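Local coordinates for protein putative glutaryl-CoA dehydrogenase (Thermus thermophilus, PDB 2EBA) that belongs to the acyl-CoA dehydrogenase family of flavoproteins and binds flavin-adenine dinucleotide in a four-chain assembly, at residues F129-P134 / S138-N143. Sequence-based numbering, arbitrary orientation.
With FAD (flavin-adenine dinucleotide), chain I.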
# COMPACT_ATOMS: atom_id res chain seq x y z
N PHE A 129 -35.62 -3.08 -0.43
CA PHE A 129 -35.32 -2.88 0.97
C PHE A 129 -34.97 -1.42 1.16
O PHE A 129 -33.98 -0.93 0.63
CB PHE A 129 -34.16 -3.81 1.31
CG PHE A 129 -33.64 -3.70 2.71
CD1 PHE A 129 -32.65 -2.80 3.03
CD2 PHE A 129 -34.06 -4.59 3.68
CE1 PHE A 129 -32.07 -2.77 4.28
CE2 PHE A 129 -33.49 -4.58 4.96
CZ PHE A 129 -32.48 -3.67 5.26
N GLY A 130 -35.81 -0.71 1.89
CA GLY A 130 -35.58 0.70 2.12
C GLY A 130 -35.05 1.05 3.50
O GLY A 130 -35.83 1.22 4.44
N LEU A 131 -33.73 1.15 3.62
CA LEU A 131 -33.11 1.51 4.89
C LEU A 131 -32.38 2.85 4.81
O LEU A 131 -32.64 3.75 5.61
CB LEU A 131 -32.12 0.44 5.31
CG LEU A 131 -31.46 0.72 6.65
CD1 LEU A 131 -32.50 0.67 7.78
CD2 LEU A 131 -30.36 -0.29 6.86
N THR A 132 -31.47 2.97 3.84
CA THR A 132 -30.68 4.18 3.63
C THR A 132 -31.49 5.44 3.33
O THR A 132 -32.45 5.42 2.55
CB THR A 132 -29.67 4.00 2.47
OG1 THR A 132 -28.79 2.91 2.76
CG2 THR A 132 -28.84 5.26 2.25
N GLU A 133 -31.09 6.55 3.93
CA GLU A 133 -31.75 7.81 3.71
C GLU A 133 -30.72 8.85 3.27
O GLU A 133 -29.52 8.64 3.40
CB GLU A 133 -32.48 8.26 4.98
CG GLU A 133 -33.78 7.51 5.15
CD GLU A 133 -34.53 7.92 6.39
OE1 GLU A 133 -34.47 9.11 6.74
OE2 GLU A 133 -35.20 7.06 7.00
N PRO A 134 -31.18 9.98 2.73
CA PRO A 134 -30.35 11.08 2.25
C PRO A 134 -29.23 11.62 3.16
O PRO A 134 -28.22 12.13 2.66
CB PRO A 134 -31.38 12.15 1.90
CG PRO A 134 -32.51 11.34 1.37
CD PRO A 134 -32.60 10.20 2.37
N SER A 138 -24.43 5.21 6.56
CA SER A 138 -23.49 4.60 7.49
C SER A 138 -23.99 4.67 8.93
O SER A 138 -23.54 3.92 9.80
CB SER A 138 -22.11 5.24 7.39
OG SER A 138 -21.50 4.95 6.14
N ASP A 139 -24.92 5.59 9.19
CA ASP A 139 -25.53 5.70 10.50
C ASP A 139 -26.98 5.37 10.18
O ASP A 139 -27.80 6.27 10.03
CB ASP A 139 -25.42 7.12 11.03
CG ASP A 139 -25.89 7.24 12.47
OD1 ASP A 139 -26.30 6.21 13.05
OD2 ASP A 139 -25.85 8.37 13.01
N PRO A 140 -27.32 4.08 10.08
CA PRO A 140 -28.74 3.92 9.76
C PRO A 140 -29.79 4.16 10.84
O PRO A 140 -30.97 4.25 10.51
CB PRO A 140 -28.81 2.52 9.14
CG PRO A 140 -27.66 1.81 9.76
CD PRO A 140 -26.56 2.84 9.85
N TYR A 141 -29.40 4.24 12.11
CA TYR A 141 -30.40 4.52 13.14
C TYR A 141 -30.47 6.04 13.27
O TYR A 141 -31.54 6.63 13.36
CB TYR A 141 -30.03 3.94 14.50
CG TYR A 141 -30.97 4.40 15.59
CD1 TYR A 141 -32.24 3.83 15.74
CD2 TYR A 141 -30.62 5.44 16.45
CE1 TYR A 141 -33.13 4.27 16.72
CE2 TYR A 141 -31.50 5.90 17.43
CZ TYR A 141 -32.76 5.30 17.56
OH TYR A 141 -33.66 5.73 18.51
N GLY A 142 -29.29 6.66 13.27
CA GLY A 142 -29.18 8.10 13.41
C GLY A 142 -29.77 8.96 12.31
O GLY A 142 -30.27 10.05 12.59
N ASN A 143 -29.71 8.51 11.07
CA ASN A 143 -30.25 9.31 9.98
C ASN A 143 -31.58 8.82 9.49
O ASN A 143 -32.06 9.28 8.46
CB ASN A 143 -29.27 9.36 8.81
CG ASN A 143 -28.05 10.21 9.11
OD1 ASN A 143 -28.17 11.26 9.74
ND2 ASN A 143 -26.89 9.77 8.66
PA FAD I . -22.10 8.22 3.96
O1A FAD I . -22.22 9.71 4.16
O2A FAD I . -22.74 7.25 4.92
O5B FAD I . -20.52 7.89 3.79
C5B FAD I . -19.64 8.60 3.09
C4B FAD I . -18.17 8.42 3.36
O4B FAD I . -17.91 8.49 4.93
C3B FAD I . -17.90 6.82 3.37
O3B FAD I . -16.50 6.70 3.12
C2B FAD I . -17.94 6.24 4.81
O2B FAD I . -16.98 5.28 5.03
C1B FAD I . -17.45 7.44 5.57
N9A FAD I . -18.07 7.33 6.96
C8A FAD I . -19.36 7.35 7.24
N7A FAD I . -19.48 7.26 8.60
C5A FAD I . -18.23 7.20 9.15
C6A FAD I . -17.72 7.11 10.49
N6A FAD I . -18.54 7.04 11.55
N1A FAD I . -16.36 7.08 10.68
C2A FAD I . -15.49 7.14 9.63
N3A FAD I . -15.96 7.23 8.34
C4A FAD I . -17.32 7.27 8.08
N1 FAD I . -29.35 1.11 0.76
C2 FAD I . -30.45 0.38 1.15
O2 FAD I . -30.91 0.49 2.30
N3 FAD I . -31.05 -0.48 0.26
C4 FAD I . -30.56 -0.62 -1.02
O4 FAD I . -31.13 -1.39 -1.81
C4X FAD I . -29.44 0.13 -1.43
N5 FAD I . -28.95 0.02 -2.72
C5X FAD I . -27.88 0.78 -3.14
C6 FAD I . -27.42 0.67 -4.48
C7 FAD I . -26.34 1.47 -4.93
C7M FAD I . -25.92 1.31 -6.37
C8 FAD I . -25.69 2.37 -4.03
C8M FAD I . -24.53 3.25 -4.42
C9 FAD I . -26.14 2.46 -2.70
C9A FAD I . -27.24 1.68 -2.22
N10 FAD I . -27.74 1.77 -0.90
C10 FAD I . -28.82 1.02 -0.51
C1' FAD I . -27.16 2.69 0.09
C2' FAD I . -25.78 2.32 0.55
O2' FAD I . -25.87 1.34 1.57
C3' FAD I . -25.11 3.59 0.99
O3' FAD I . -24.55 4.21 -0.16
C4' FAD I . -24.00 3.38 2.02
O4' FAD I . -24.54 3.22 3.33
C5' FAD I . -23.07 4.58 2.03
O5' FAD I . -23.69 5.67 2.69
P FAD I . -23.92 7.13 2.03
O1P FAD I . -23.93 7.06 0.54
O2P FAD I . -25.15 7.71 2.69
O3P FAD I . -22.59 7.91 2.45
O HOH W 1 -31.72 5.24 7.68
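With CG of Leu-131 turned anti to the backbone N (chi1 -178°), its branched end reaches the ring of Pro-140, and CD2 lies 3.9 Å from Pro-140 CB, the two side chains slanting past each other. The rigid proline offers an apolar surface that suits a branched aliphatic partner. A water joins the same two residues, donating to Leu-131 O at 2.7 Å and to Pro-140 O.

Glu-133 runs extended beyond CG alongside the carbonyl oxygen of Asn-143. There its OE1 comes within 3.0 Å of Asn-143 O, but both are acceptors and no bond forms; the carboxylate is held instead by Lys-145 N at OE1 and by Thr-146 OG1 and a salt bridge to Lys-161 NZ at OE2. A glutamate suits this buried place because its two oxygens can divide these donors between them. Asn-143 ties ND2 back to Gly-136 O, within the short connection between the two segments.

Both segments grip the cofactor. Phe-129 O accepts from flavin N3, and Leu-131 N and Thr-132 N both donate to O2, the latter nearly straight at 170°. Placed beside its own backbone N (chi1 -59°), Thr-132 OG1 donates to N1 at 2.7 Å. Ser-138, small enough to sit against a phosphate, gives O2A both its N and, at 2.9 Å, its OG. Donors gathered at N1 and O2 would probably stabilise negative charge on that side of the flavin.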